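Local atomic coordinates of aclacinomycin-N/aclacinomycin-A oxidase (Streptomyces galilaeus, PDB entry 2IPI), a protein that oxidises the terminal sugar of aclacinomycin antibiotics in the last two steps of their biosynthesis, using molecular oxygen and a bicovalently bound FAD. Residues V173-V185 with V194-W208. Residues are numbered along the deposited sequence; the frame is centred on the assembly and turned at random.
Sequences VADHLYAVEVVVV and VVATSAADDPNRELW
Val180 and Ala196 exchange a reciprocal pair of backbone hydrogen bonds, with Val180 N 2.7 Å from Ala196 O, and Val182 and Val194 form a second such pair. Beyond this pairing, the indole of Trp208 reaches back from the helix after the strand: its NE1 donates to Leu177 O at 3.0 Å, coming from above the carbonyl plane instead of along a lone pair. The same oxygen accepts from a water that also bonds Ser198 OG, so two donors grip it where the strand begins. Ser198 N adds a weak bond to Tyr178 O. The two strands are antiparallel neighbours in a hairpin within the FAD-binding PCMH-type domain, strand 191-197 forming one edge of a five-stranded antiparallel sheet. On the inner side, Tyr178 and Ala179 both face Trp226 of strand 221-227 in a classic beta bulge. With its CG anti to the backbone N (chi1 170°), Tyr178 swings its ring back over Thr197, whose OG1 lies 2.9 Å above one face, displaced toward the rim; Arg228 makes a cation-pi contact with this ring. On the sheet face carrying Ala179 and Thr197, Glu181 and Val195 run side by side, CG of Glu181 touching CG2 of Val195 at 3.3 Å, while the carboxylate is hydrogen-bonded to Trp226 and salt-bridged to Arg224. On the opposite face Val180 CG1 rests on Ala196 CB at 3.8 Å, and Val182 CG2 meets Leu207 CD1. At the far end the side chains of Val184 and Val194 cross nearly at right angles, Val184 CG2 and Val194 CG1 tightly packed at 3.5 Å, with Trp505 against Val184 and Leu207.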
loop_
_atom_site.group_PDB
_atom_site.type_symbol
_atom_site.label_atom_id
_atom_site.label_comp_id
_atom_site.label_asym_id
_atom_site.label_seq_id
_atom_site.Cartn_x
_atom_site.Cartn_y
_atom_site.Cartn_z
ATOM N N VAL A 173 -9.220 0.524 -2.541
ATOM C CA VAL A 173 -10.077 0.693 -1.357
ATOM C C VAL A 173 -10.757 2.053 -1.441
ATOM O O VAL A 173 -11.918 2.224 -1.090
ATOM C CB VAL A 173 -9.257 0.513 -0.077
ATOM C CG1 VAL A 173 -8.288 1.678 0.092
ATOM C CG2 VAL A 173 -10.144 0.362 1.145
ATOM N N ALA A 174 -10.017 3.043 -1.944
ATOM C CA ALA A 174 -10.464 4.418 -2.052
ATOM C C ALA A 174 -11.549 4.610 -3.111
ATOM O O ALA A 174 -12.127 5.704 -3.224
ATOM C CB ALA A 174 -9.273 5.314 -2.328
ATOM N N ASP A 175 -11.818 3.552 -3.862
ATOM C CA ASP A 175 -12.963 3.456 -4.742
ATOM C C ASP A 175 -14.272 3.200 -4.007
ATOM O O ASP A 175 -15.313 3.010 -4.651
ATOM C CB ASP A 175 -12.716 2.332 -5.780
ATOM C CG ASP A 175 -11.775 2.869 -6.854
ATOM O OD1 ASP A 175 -11.788 4.113 -6.981
ATOM O OD2 ASP A 175 -11.060 2.108 -7.541
ATOM N N HIS A 176 -14.193 3.162 -2.673
ATOM C CA HIS A 176 -15.327 2.905 -1.787
ATOM C C HIS A 176 -15.306 3.877 -0.622
ATOM O O HIS A 176 -15.934 3.716 0.423
ATOM C CB HIS A 176 -15.322 1.439 -1.318
ATOM C CG HIS A 176 -15.425 0.512 -2.503
ATOM N ND1 HIS A 176 -16.621 0.044 -3.001
ATOM C CD2 HIS A 176 -14.458 -0.014 -3.305
ATOM C CE1 HIS A 176 -16.387 -0.737 -4.042
ATOM N NE2 HIS A 176 -15.071 -0.785 -4.255
ATOM N N LEU A 177 -14.546 4.958 -0.788
ATOM C CA LEU A 177 -14.475 6.030 0.184
ATOM C C LEU A 177 -15.594 7.054 -0.030
ATOM O O LEU A 177 -15.613 7.721 -1.076
ATOM C CB LEU A 177 -13.165 6.799 0.032
ATOM C CG LEU A 177 -12.671 7.683 1.154
ATOM C CD1 LEU A 177 -12.567 6.959 2.487
ATOM C CD2 LEU A 177 -11.287 8.222 0.784
ATOM N N TYR A 178 -16.492 7.159 0.934
ATOM C CA TYR A 178 -17.551 8.158 0.895
ATOM C C TYR A 178 -17.102 9.450 1.576
ATOM O O TYR A 178 -17.315 10.534 1.034
ATOM C CB TYR A 178 -18.831 7.644 1.565
ATOM C CG TYR A 178 -19.872 8.730 1.769
ATOM C CD1 TYR A 178 -20.188 9.177 3.045
ATOM C CD2 TYR A 178 -20.530 9.296 0.680
ATOM C CE1 TYR A 178 -21.135 10.175 3.226
ATOM C CE2 TYR A 178 -21.478 10.293 0.851
ATOM C CZ TYR A 178 -21.766 10.719 2.127
ATOM O OH TYR A 178 -22.710 11.708 2.309
ATOM N N ALA A 179 -16.488 9.361 2.760
ATOM C CA ALA A 179 -16.201 10.608 3.474
ATOM C C ALA A 179 -15.031 10.482 4.434
ATOM O O ALA A 179 -14.668 9.381 4.858
ATOM C CB ALA A 179 -17.438 11.054 4.247
ATOM N N VAL A 180 -14.463 11.632 4.798
ATOM C CA VAL A 180 -13.372 11.606 5.766
ATOM C C VAL A 180 -13.495 12.749 6.765
ATOM O O VAL A 180 -13.806 13.877 6.377
ATOM C CB VAL A 180 -12.023 11.650 5.006
ATOM C CG1 VAL A 180 -11.892 12.971 4.263
ATOM C CG2 VAL A 180 -10.850 11.422 5.931
ATOM N N GLU A 181 -13.265 12.421 8.024
ATOM C CA GLU A 181 -13.164 13.359 9.135
ATOM C C GLU A 181 -11.693 13.617 9.418
ATOM O O GLU A 181 -10.946 12.668 9.643
ATOM C CB GLU A 181 -13.868 12.825 10.388
ATOM C CG GLU A 181 -15.362 12.975 10.397
ATOM C CD GLU A 181 -16.146 11.840 11.013
ATOM O OE1 GLU A 181 -15.837 11.247 12.059
ATOM O OE2 GLU A 181 -17.175 11.533 10.376
ATOM N N VAL A 182 -11.282 14.867 9.363
ATOM C CA VAL A 182 -9.890 15.293 9.411
ATOM C C VAL A 182 -9.657 16.416 10.413
ATOM O O VAL A 182 -10.556 17.235 10.654
ATOM C CB VAL A 182 -9.420 15.799 8.031
ATOM C CG1 VAL A 182 -7.901 15.749 7.924
ATOM C CG2 VAL A 182 -10.049 14.984 6.909
ATOM N N VAL A 183 -8.469 16.464 10.996
ATOM C CA VAL A 183 -8.081 17.658 11.753
ATOM C C VAL A 183 -7.048 18.404 10.893
ATOM O O VAL A 183 -5.977 17.877 10.584
ATOM C CB VAL A 183 -7.549 17.354 13.152
ATOM C CG1 VAL A 183 -6.962 18.588 13.821
ATOM C CG2 VAL A 183 -8.659 16.794 14.048
ATOM N N VAL A 184 -7.417 19.616 10.519
ATOM C CA VAL A 184 -6.639 20.553 9.719
ATOM C C VAL A 184 -6.292 21.817 10.507
ATOM O O VAL A 184 -6.813 22.035 11.602
ATOM C CB VAL A 184 -7.439 20.913 8.465
ATOM C CG1 VAL A 184 -7.642 19.676 7.585
ATOM C CG2 VAL A 184 -8.794 21.507 8.809
ATOM N N VAL A 185 -5.368 22.633 9.993
ATOM C CA VAL A 185 -4.946 23.847 10.689
ATOM C C VAL A 185 -5.144 25.049 9.755
ATOM O O VAL A 185 -4.799 24.985 8.575
ATOM C CB VAL A 185 -3.495 23.792 11.188
ATOM C CG1 VAL A 185 -3.047 25.158 11.705
ATOM C CG2 VAL A 185 -3.329 22.729 12.269
ATOM N N VAL A 194 -12.992 18.937 10.585
ATOM C CA VAL A 194 -13.745 19.134 9.362
ATOM C C VAL A 194 -14.208 17.791 8.784
ATOM O O VAL A 194 -13.541 16.770 8.959
ATOM C CB VAL A 194 -12.965 19.840 8.240
ATOM C CG1 VAL A 194 -12.247 21.075 8.765
ATOM C CG2 VAL A 194 -11.976 18.881 7.588
ATOM N N VAL A 195 -15.345 17.852 8.086
ATOM C CA VAL A 195 -15.854 16.666 7.405
ATOM C C VAL A 195 -15.876 16.922 5.907
ATOM O O VAL A 195 -16.331 17.949 5.408
ATOM C CB VAL A 195 -17.240 16.242 7.927
ATOM C CG1 VAL A 195 -17.968 15.306 6.978
ATOM C CG2 VAL A 195 -17.064 15.574 9.287
ATOM N N ALA A 196 -15.382 15.918 5.181
ATOM C CA ALA A 196 -15.266 16.009 3.740
ATOM C C ALA A 196 -15.876 14.775 3.092
ATOM O O ALA A 196 -15.484 13.657 3.419
ATOM C CB ALA A 196 -13.804 16.194 3.381
ATOM N N THR A 197 -16.821 15.014 2.203
ATOM C CA THR A 197 -17.623 13.910 1.652
ATOM C C THR A 197 -17.491 13.891 0.142
ATOM O O THR A 197 -16.965 14.837 -0.453
ATOM C CB THR A 197 -19.079 14.081 2.141
ATOM O OG1 THR A 197 -19.709 12.824 2.375
ATOM C CG2 THR A 197 -19.898 14.758 1.061
ATOM N N SER A 198 -17.944 12.834 -0.520
ATOM C CA SER A 198 -17.818 12.713 -1.965
ATOM C C SER A 198 -19.033 13.275 -2.696
ATOM O O SER A 198 -19.148 13.081 -3.910
ATOM C CB SER A 198 -17.608 11.248 -2.339
ATOM O OG SER A 198 -18.797 10.497 -2.145
ATOM N N ALA A 199 -19.924 13.960 -1.984
ATOM C CA ALA A 199 -21.106 14.529 -2.641
ATOM C C ALA A 199 -20.717 15.682 -3.559
ATOM O O ALA A 199 -19.966 16.574 -3.173
ATOM C CB ALA A 199 -22.124 14.980 -1.612
ATOM N N ALA A 200 -21.244 15.650 -4.781
ATOM C CA ALA A 200 -20.941 16.672 -5.781
ATOM C C ALA A 200 -21.121 18.086 -5.227
ATOM O O ALA A 200 -20.355 18.976 -5.617
ATOM C CB ALA A 200 -21.806 16.464 -7.010
ATOM N N ASP A 201 -22.082 18.296 -4.334
ATOM C CA ASP A 201 -22.406 19.612 -3.791
ATOM C C ASP A 201 -21.657 19.960 -2.507
ATOM O O ASP A 201 -21.974 20.956 -1.848
ATOM C CB ASP A 201 -23.918 19.697 -3.534
ATOM C CG ASP A 201 -24.431 18.669 -2.548
ATOM O OD1 ASP A 201 -25.574 18.185 -2.719
ATOM O OD2 ASP A 201 -23.725 18.333 -1.571
ATOM N N ASP A 202 -20.675 19.135 -2.159
ATOM C CA ASP A 202 -19.897 19.361 -0.954
ATOM C C ASP A 202 -18.752 20.324 -1.244
ATOM O O ASP A 202 -17.951 20.071 -2.143
ATOM C CB ASP A 202 -19.393 18.021 -0.394
ATOM C CG ASP A 202 -18.715 18.155 0.952
ATOM O OD1 ASP A 202 -18.050 19.178 1.208
ATOM O OD2 ASP A 202 -18.846 17.238 1.790
ATOM N N PRO A 203 -18.651 21.431 -0.513
ATOM C CA PRO A 203 -17.632 22.441 -0.836
ATOM C C PRO A 203 -16.205 21.998 -0.514
ATOM O O PRO A 203 -15.242 22.640 -0.943
ATOM C CB PRO A 203 -18.032 23.623 0.059
ATOM C CG PRO A 203 -18.768 23.008 1.210
ATOM C CD PRO A 203 -19.479 21.813 0.640
ATOM N N ASN A 204 -16.082 20.927 0.249
ATOM C CA ASN A 204 -14.843 20.335 0.693
ATOM C C ASN A 204 -14.491 19.079 -0.108
ATOM O O ASN A 204 -13.564 18.386 0.316
ATOM C CB ASN A 204 -14.902 19.914 2.164
ATOM C CG ASN A 204 -15.240 21.046 3.113
ATOM O OD1 ASN A 204 -14.938 22.210 2.857
ATOM N ND2 ASN A 204 -15.881 20.674 4.211
ATOM N N ARG A 205 -15.222 18.789 -1.173
ATOM C CA ARG A 205 -14.992 17.554 -1.919
ATOM C C ARG A 205 -13.564 17.418 -2.409
ATOM O O ARG A 205 -12.998 16.332 -2.606
ATOM C CB ARG A 205 -15.966 17.509 -3.092
ATOM C CG ARG A 205 -15.885 16.240 -3.924
ATOM C CD ARG A 205 -17.053 16.229 -4.913
ATOM N NE ARG A 205 -17.350 14.913 -5.465
ATOM C CZ ARG A 205 -16.508 14.308 -6.305
ATOM N NH1 ARG A 205 -15.408 14.989 -6.601
ATOM N NH2 ARG A 205 -16.763 13.119 -6.816
ATOM N N GLU A 206 -12.892 18.559 -2.608
ATOM C CA GLU A 206 -11.493 18.430 -3.015
ATOM C C GLU A 206 -10.653 17.902 -1.863
ATOM O O GLU A 206 -9.699 17.182 -2.143
ATOM C CB GLU A 206 -10.924 19.750 -3.561
ATOM C CG GLU A 206 -11.437 19.988 -4.985
ATOM C CD GLU A 206 -10.910 18.970 -5.980
ATOM O OE1 GLU A 206 -9.719 19.065 -6.364
ATOM O OE2 GLU A 206 -11.692 18.079 -6.389
ATOM N N LEU A 207 -10.991 18.211 -0.617
ATOM C CA LEU A 207 -10.303 17.601 0.522
ATOM C C LEU A 207 -10.582 16.091 0.519
ATOM O O LEU A 207 -9.657 15.311 0.772
ATOM C CB LEU A 207 -10.729 18.237 1.832
ATOM C CG LEU A 207 -9.728 18.421 2.966
ATOM C CD1 LEU A 207 -10.433 18.326 4.311
ATOM C CD2 LEU A 207 -8.584 17.430 2.896
ATOM N N TRP A 208 -11.811 15.672 0.219
ATOM C CA TRP A 208 -12.126 14.239 0.174
ATOM C C TRP A 208 -11.273 13.539 -0.886
ATOM O O TRP A 208 -10.697 12.473 -0.699
ATOM C CB TRP A 208 -13.604 13.960 -0.138
ATOM C CG TRP A 208 -13.845 12.584 -0.697
ATOM C CD1 TRP A 208 -13.958 11.436 0.054
ATOM C CD2 TRP A 208 -14.004 12.191 -2.066
ATOM N NE1 TRP A 208 -14.175 10.361 -0.777
ATOM C CE2 TRP A 208 -14.200 10.801 -2.088
ATOM C CE3 TRP A 208 -13.976 12.905 -3.271
ATOM C CZ2 TRP A 208 -14.381 10.120 -3.290
ATOM C CZ3 TRP A 208 -14.159 12.237 -4.459
ATOM C CH2 TRP A 208 -14.364 10.837 -4.465
HETATM O O HOH W 1 -17.738 7.808 -2.611
#